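Sugar ABC transporter substrate-binding protein, BlMnBP1 (Bifidobacterium animalis subsp. lactis ATCC 27673, PDB 6I5R) binds mannobiose and probably delivers manno-oligosaccharides to a sugar ABC transporter. Local coordinates at residues Q175-L178 and K179-K182; T246-D249 and A250-G254; R423-D426 and Q427-E431. All blocks are in the same frame, centred on the assembly; numbering follows the deposited sequence.

Contact 1: Q175-L178 and K179-K182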
loop_
_atom_site.group_PDB
_atom_site.type_symbol
_atom_site.label_atom_id
_atom_site.label_comp_id
_atom_site.label_asym_id
_atom_site.label_seq_id
_atom_site.Cartn_x
_atom_site.Cartn_y
_atom_site.Cartn_z
ATOM N N GLN A 175 17.397 -13.617 -8.096
ATOM C CA GLN A 175 18.356 -13.143 -9.097
ATOM C C GLN A 175 18.698 -14.251 -10.102
ATOM O O GLN A 175 18.840 -13.997 -11.306
ATOM C CB GLN A 175 19.630 -12.627 -8.407
ATOM C CG GLN A 175 19.451 -11.356 -7.497
ATOM C CD GLN A 175 18.888 -10.157 -8.264
ATOM O OE1 GLN A 175 19.209 -9.959 -9.448
ATOM N NE2 GLN A 175 18.061 -9.337 -7.586
ATOM N N ALA A 176 18.794 -15.494 -9.630
ATOM C CA ALA A 176 19.009 -16.615 -10.542
ATOM C C ALA A 176 17.850 -16.745 -11.515
ATOM O O ALA A 176 18.055 -16.996 -12.711
ATOM C CB ALA A 176 19.184 -17.908 -9.734
ATOM N N ASP A 177 16.619 -16.538 -11.028
ATOM C CA ASP A 177 15.448 -16.605 -11.905
ATOM C C ASP A 177 15.404 -15.428 -12.876
ATOM O O ASP A 177 15.032 -15.593 -14.045
ATOM C CB ASP A 177 14.156 -16.656 -11.093
ATOM C CG ASP A 177 14.010 -17.964 -10.311
ATOM O OD1 ASP A 177 14.681 -18.931 -10.683
ATOM O OD2 ASP A 177 13.224 -18.029 -9.355
ATOM N N LEU A 178 15.734 -14.220 -12.410
ATOM C CA LEU A 178 15.779 -13.088 -13.322
ATOM C C LEU A 178 16.769 -13.337 -14.458
ATOM O O LEU A 178 16.491 -13.025 -15.617
ATOM C CB LEU A 178 16.158 -11.811 -12.571
ATOM C CG LEU A 178 15.140 -11.376 -11.497
ATOM C CD1 LEU A 178 15.604 -10.095 -10.805
ATOM C CD2 LEU A 178 13.777 -11.208 -12.128
ATOM N N LYS A 179 17.908 -13.943 -14.150
ATOM C CA LYS A 179 18.897 -14.240 -15.179
ATOM C C LYS A 179 18.364 -15.250 -16.199
ATOM O O LYS A 179 18.561 -15.077 -17.403
ATOM C CB LYS A 179 20.174 -14.733 -14.485
ATOM C CG LYS A 179 21.331 -15.075 -15.417
ATOM C CD LYS A 179 22.501 -15.674 -14.654
ATOM C CE LYS A 179 23.760 -15.733 -15.524
ATOM N NZ LYS A 179 23.944 -17.042 -16.172
ATOM N N LEU A 180 17.654 -16.285 -15.739
ATOM C CA LEU A 180 17.042 -17.224 -16.672
ATOM C C LEU A 180 16.045 -16.525 -17.586
ATOM O O LEU A 180 15.983 -16.814 -18.790
ATOM C CB LEU A 180 16.345 -18.363 -15.912
ATOM C CG LEU A 180 17.232 -19.383 -15.174
ATOM C CD1 LEU A 180 16.395 -20.450 -14.473
ATOM C CD2 LEU A 180 18.175 -20.020 -16.180
ATOM N N ILE A 181 15.217 -15.637 -17.015
ATOM C CA ILE A 181 14.254 -14.888 -17.814
ATOM C C ILE A 181 14.982 -14.053 -18.853
ATOM O O ILE A 181 14.576 -13.974 -20.019
ATOM C CB ILE A 181 13.368 -14.021 -16.882
ATOM C CG1 ILE A 181 12.459 -14.922 -16.022
ATOM C CG2 ILE A 181 12.602 -13.000 -17.690
ATOM C CD1 ILE A 181 11.966 -14.288 -14.716
ATOM N N LYS A 182 16.051 -13.386 -18.437
ATOM C CA LYS A 182 16.781 -12.529 -19.355
ATOM C C LYS A 182 17.374 -13.350 -20.487
ATOM O O LYS A 182 17.300 -12.955 -21.655
ATOM C CB LYS A 182 17.866 -11.784 -18.587
ATOM C CG LYS A 182 18.657 -10.791 -19.370
ATOM C CD LYS A 182 17.813 -9.647 -19.808
ATOM C CE LYS A 182 18.643 -8.693 -20.691
ATOM N NZ LYS A 182 17.725 -7.687 -21.251
#
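Leu178 and Ile181, three residues apart on helix 171-184, set their branches on neighbouring parts of its buried flank, and the methyls Leu178 CD2 and Ile181 CD1 come within 4.4 Å of each other, a loose apolar contact. The isoleucine leans back along the helix: with CG1 anti to its own carbonyl carbon (chi1 -68°), the ethyl branch lies over the preceding turn, and CD1 stops 3.4 Å from Asp177 O. That same oxygen accepts the backbone N-H of Ile181 at 3.0 Å, so the carbonyl is engaged by the amide and flanked by the aliphatic branch of a single residue. Leu180 behaves similarly toward the turn before it, its CG resting 3.5 Å from Ala176 O while its N bonds to that oxygen. Lys179 and Lys182 differ in that CG stands anti to the backbone N, which carries both chains off the contact; their amides bond to Gln175 O and Leu178 O. Beyond the helix, Ile181 packs on Val158, Phe159 and Ala162 of helix 156-162, Leu178 on Ala250, and both touch Pro189. The buried Asp177 gives OD1 as a ligand to a zinc ion. The chemistry is thus divided by direction: successive backbone hydrogen bonds run along the helix, the branches of Leu178 and Ile181 face the protein interior, and an acidic group probably offsets part of the metal's charge.

Contact 2: T246-D249 and A250-G254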
loop_
_atom_site.group_PDB
_atom_site.type_symbol
_atom_site.label_atom_id
_atom_site.label_comp_id
_atom_site.label_asym_id
_atom_site.label_seq_id
_atom_site.Cartn_x
_atom_site.Cartn_y
_atom_site.Cartn_z
ATOM N N THR A 246 17.789 -6.390 -3.243
ATOM C CA THR A 246 17.091 -7.051 -4.341
ATOM C C THR A 246 16.897 -6.096 -5.507
ATOM O O THR A 246 17.188 -6.430 -6.663
ATOM C CB THR A 246 15.747 -7.585 -3.861
ATOM O OG1 THR A 246 15.959 -8.643 -2.911
ATOM C CG2 THR A 246 14.941 -8.105 -5.043
ATOM N N LEU A 247 16.385 -4.900 -5.227
ATOM C CA LEU A 247 16.208 -3.925 -6.298
ATOM C C LEU A 247 17.558 -3.522 -6.878
ATOM O O LEU A 247 17.734 -3.482 -8.100
ATOM C CB LEU A 247 15.470 -2.693 -5.788
ATOM C CG LEU A 247 15.365 -1.558 -6.790
ATOM C CD1 LEU A 247 14.575 -1.932 -8.001
ATOM C CD2 LEU A 247 14.699 -0.365 -6.089
ATOM N N TYR A 248 18.514 -3.201 -6.003
ATOM C CA TYR A 248 19.842 -2.791 -6.451
ATOM C C TYR A 248 20.439 -3.833 -7.394
ATOM O O TYR A 248 20.902 -3.509 -8.488
ATOM C CB TYR A 248 20.779 -2.573 -5.249
ATOM C CG TYR A 248 22.148 -2.059 -5.640
ATOM C CD1 TYR A 248 23.107 -2.912 -6.170
ATOM C CD2 TYR A 248 22.474 -0.717 -5.519
ATOM C CE1 TYR A 248 24.326 -2.453 -6.579
ATOM C CE2 TYR A 248 23.726 -0.246 -5.894
ATOM C CZ TYR A 248 24.646 -1.130 -6.440
ATOM O OH TYR A 248 25.890 -0.706 -6.842
ATOM N N ASP A 249 20.428 -5.092 -6.974
ATOM C CA ASP A 249 21.086 -6.133 -7.763
ATOM C C ASP A 249 20.381 -6.352 -9.086
ATOM O O ASP A 249 21.028 -6.599 -10.109
ATOM C CB ASP A 249 21.114 -7.451 -6.984
ATOM C CG ASP A 249 22.160 -7.465 -5.903
ATOM O OD1 ASP A 249 23.012 -6.548 -5.875
ATOM O OD2 ASP A 249 22.103 -8.390 -5.067
ATOM N N ALA A 250 19.052 -6.326 -9.080
ATOM C CA ALA A 250 18.311 -6.540 -10.317
ATOM C C ALA A 250 18.675 -5.492 -11.359
ATOM O O ALA A 250 18.781 -5.801 -12.550
ATOM C CB ALA A 250 16.810 -6.502 -10.036
ATOM N N VAL A 251 18.856 -4.235 -10.930
ATOM C CA VAL A 251 19.254 -3.174 -11.853
ATOM C C VAL A 251 20.719 -3.327 -12.256
ATOM O O VAL A 251 21.083 -3.182 -13.430
ATOM C CB VAL A 251 19.003 -1.796 -11.213
ATOM C CG1 VAL A 251 19.494 -0.665 -12.121
ATOM C CG2 VAL A 251 17.510 -1.629 -10.895
ATOM N N ALA A 252 21.587 -3.568 -11.277
ATOM C CA ALA A 252 23.013 -3.642 -11.563
ATOM C C ALA A 252 23.336 -4.831 -12.456
ATOM O O ALA A 252 24.244 -4.745 -13.292
ATOM C CB ALA A 252 23.805 -3.728 -10.259
ATOM N N ASN A 253 22.611 -5.940 -12.287
ATOM C CA ASN A 253 22.777 -7.151 -13.091
ATOM C C ASN A 253 22.209 -7.011 -14.497
ATOM O O ASN A 253 22.367 -7.937 -15.313
ATOM C CB ASN A 253 22.109 -8.341 -12.382
ATOM C CG ASN A 253 22.897 -8.827 -11.156
ATOM O OD1 ASN A 253 24.100 -8.612 -11.071
ATOM N ND2 ASN A 253 22.199 -9.458 -10.186
ATOM N N GLY A 254 21.579 -5.884 -14.806
ATOM C CA GLY A 254 20.984 -5.687 -16.112
ATOM C C GLY A 254 19.708 -6.462 -16.317
ATOM O O GLY A 254 19.404 -6.857 -17.449
HETATM O O HOH W 1 22.870 -10.464 -7.137
#
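A local contact within the last turns of helix 239-252, this one joins Leu247, Tyr248 and Asp249 to Val251, Ala252 and Asn253, each to the residue four places on, at the point where the helix ends. Leu247 and Val251 lie side by side and point the same way, with CD1 of the leucine 4.1 Å from CG2 of the valine; both rest on helix 409-420, against Ile411 and Ala419. One residue further round, the Tyr248 ring extends past Ala252, whose CB lies 3.9 Å from CE1. Having CG anti to the backbone N (chi1 -176°) directs this ring to Ile425 and Ile428 of helix 425-443, and its hydroxyl bonds to Arg423 O, just before that helix. The third pair is polar. Asn253 folds back over the turn, so that its CB and CG both lie about 3.1 Å from Asp249 O, the oxygen that accepts Asn253 N at 2.8 Å. A water links the two side chains, accepting from Asn253 ND2 at 3.3 Å and giving a weak bond to Asp249 OD2 at 3.0 Å. Each polar end has a further partner: Lys245 forms a salt bridge with Asp249, and Gln175 of helix 171-184 accepts from Asn253 ND2. Backbone hydrogen bonds from Ala250 N to Thr246 O and from Val251 N to Leu247 O continue the helical pattern up to this end. Gly254 N bonds to Val251 O at 3.1 Å. With the positive phi of Gly254 (74°) and two bonds back into the last turn, the helix ends in a Schellman motif.

Contact 3: R423-D426 and Q427-E431. With ZN (zinc ion), chain E.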
loop_
_atom_site.group_PDB
_atom_site.type_symbol
_atom_site.label_atom_id
_atom_site.label_comp_id
_atom_site.label_asym_id
_atom_site.label_seq_id
_atom_site.Cartn_x
_atom_site.Cartn_y
_atom_site.Cartn_z
ATOM N N ARG A 423 27.674 3.954 -6.467
ATOM C CA ARG A 423 27.695 3.542 -5.075
ATOM C C ARG A 423 27.264 2.095 -5.008
ATOM O O ARG A 423 26.444 1.660 -5.819
ATOM C CB ARG A 423 26.728 4.327 -4.185
ATOM C CG ARG A 423 27.147 5.726 -3.845
ATOM C CD ARG A 423 26.425 6.235 -2.601
ATOM N NE ARG A 423 25.022 6.570 -2.831
ATOM C CZ ARG A 423 24.232 7.033 -1.868
ATOM N NH1 ARG A 423 24.720 7.185 -0.653
ATOM N NH2 ARG A 423 22.966 7.330 -2.113
ATOM N N THR A 424 27.765 1.380 -4.006
ATOM C CA THR A 424 27.286 0.038 -3.686
ATOM C C THR A 424 26.034 0.114 -2.810
ATOM O O THR A 424 25.734 1.146 -2.203
ATOM C CB THR A 424 28.338 -0.772 -2.931
ATOM O OG1 THR A 424 28.552 -0.181 -1.643
ATOM C CG2 THR A 424 29.642 -0.853 -3.731
ATOM N N ILE A 425 25.308 -1.004 -2.714
ATOM C CA ILE A 425 24.142 -0.977 -1.836
ATOM C C ILE A 425 24.584 -0.722 -0.402
ATOM O O ILE A 425 23.878 -0.054 0.366
ATOM C CB ILE A 425 23.315 -2.269 -1.963
ATOM C CG1 ILE A 425 21.994 -2.128 -1.196
ATOM C CG2 ILE A 425 24.070 -3.479 -1.400
ATOM C CD1 ILE A 425 21.088 -1.000 -1.676
ATOM N N ASP A 426 25.769 -1.211 -0.025
ATOM C CA ASP A 426 26.251 -0.993 1.330
ATOM C C ASP A 426 26.365 0.493 1.618
ATOM O O ASP A 426 26.001 0.971 2.700
ATOM C CB ASP A 426 27.624 -1.631 1.530
ATOM C CG ASP A 426 27.568 -3.126 1.691
ATOM O OD1 ASP A 426 26.481 -3.674 1.884
ATOM O OD2 ASP A 426 28.668 -3.745 1.644
ATOM N N GLN A 427 26.936 1.227 0.664
ATOM C CA GLN A 427 27.159 2.646 0.834
ATOM C C GLN A 427 25.844 3.399 0.914
ATOM O O GLN A 427 25.711 4.334 1.707
ATOM C CB GLN A 427 28.003 3.158 -0.317
ATOM C CG GLN A 427 29.427 2.668 -0.287
ATOM C CD GLN A 427 30.207 3.177 -1.488
ATOM O OE1 GLN A 427 29.915 2.839 -2.625
ATOM N NE2 GLN A 427 31.142 4.077 -1.235
ATOM N N ILE A 428 24.868 3.011 0.099
ATOM C CA ILE A 428 23.562 3.648 0.175
ATOM C C ILE A 428 22.925 3.366 1.525
ATOM O O ILE A 428 22.405 4.275 2.179
ATOM C CB ILE A 428 22.657 3.182 -0.980
ATOM C CG1 ILE A 428 23.246 3.536 -2.330
ATOM C CG2 ILE A 428 21.292 3.832 -0.840
ATOM C CD1 ILE A 428 22.614 2.767 -3.508
ATOM N N MET A 429 22.975 2.109 1.977
ATOM C CA MET A 429 22.355 1.785 3.249
ATOM C C MET A 429 23.073 2.477 4.400
ATOM O O MET A 429 22.436 2.886 5.369
ATOM C CB MET A 429 22.333 0.282 3.441
ATOM C CG MET A 429 21.476 -0.429 2.405
ATOM S SD MET A 429 19.699 -0.120 2.520
ATOM C CE MET A 429 19.459 1.112 1.256
ATOM N N ASP A 430 24.393 2.645 4.291
ATOM C CA ASP A 430 25.138 3.373 5.309
ATOM C C ASP A 430 24.695 4.826 5.382
ATOM O O ASP A 430 24.549 5.367 6.481
ATOM C CB ASP A 430 26.647 3.290 5.040
ATOM C CG ASP A 430 27.469 3.938 6.133
ATOM O OD1 ASP A 430 27.240 3.634 7.330
ATOM O OD2 ASP A 430 28.355 4.730 5.782
ATOM N N GLU A 431 24.477 5.476 4.232
ATOM C CA GLU A 431 23.952 6.847 4.257
ATOM C C GLU A 431 22.622 6.910 4.999
ATOM O O GLU A 431 22.420 7.766 5.869
ATOM C CB GLU A 431 23.790 7.406 2.842
ATOM C CG GLU A 431 23.502 8.919 2.833
ATOM C CD GLU A 431 22.912 9.443 1.527
ATOM O OE1 GLU A 431 22.639 8.691 0.555
ATOM O OE2 GLU A 431 22.711 10.669 1.454
HETATM ZN ZN ZN E . 21.344 10.943 0.049
HETATM O O HOH W 2 27.164 6.862 1.203
HETATM O O HOH W 3 20.797 12.939 0.354
#
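Arg423 reaches along the first turns of helix 425-443 to Glu431, and both terminal nitrogens close on one oxygen: NH1 lies 2.8 Å and NH2 3.0 Å from Glu431 OE1. That oxygen sits in the guanidinium plane, but the carboxylate is turned 63° from it, and NH1 approaches from above the carboxylate plane. Ile428 CG1 lies over one face of the guanidinium, 3.6 Å from Arg423 NE. Asp413 and Asp417 form salt bridges with NH2 and NE, while a water joins NH1 to Gln427 O. Gln427 supplies half of a capping box: its OE1 accepts Thr424 N at 2.9 Å, in the amide plane on a lone pair, and Thr424 OG1 accepts Gln427 N at 3.1 Å in return, a position reached with OG1 between the threonine's backbone N and carbonyl carbon (chi1 66°). Putting an alanine in place of Arg423 would probably leave the carboxylates of Glu431, Asp413 and Asp417 without their shared cation and uncover the flank of Ile428. The carboxylate of Glu431 also binds a zinc ion, mainly through OE2 at 2.0 Å with OE1 at 2.6 Å; a water is another ligand at 2.1 Å, and Lys435 bonds to OE2.

In the fold
From the N terminus, contact 1 comes first, within helix 171-184, then contact 2 at the end of helix 239-252, and last contact 3 at the start of helix 425-443. Each closes only a helical turn, and the three follow in series, neither nested nor crossed. In space contact 2 adjoins both others, its centre 11 Å from that of contact 1 and 14 Å from that of contact 3. Gln175 OE1 reaches Asn253 ND2 at 3.1 Å, and Tyr248 OH meets Arg423 O at 2.6 Å, both probable hydrogen bonds. Contacts 1 and 3 do not touch, their nearest atoms being about 10 Å apart. The end of helix 239-252 thereby links helix 171-184 to the residues leading into helix 425-443.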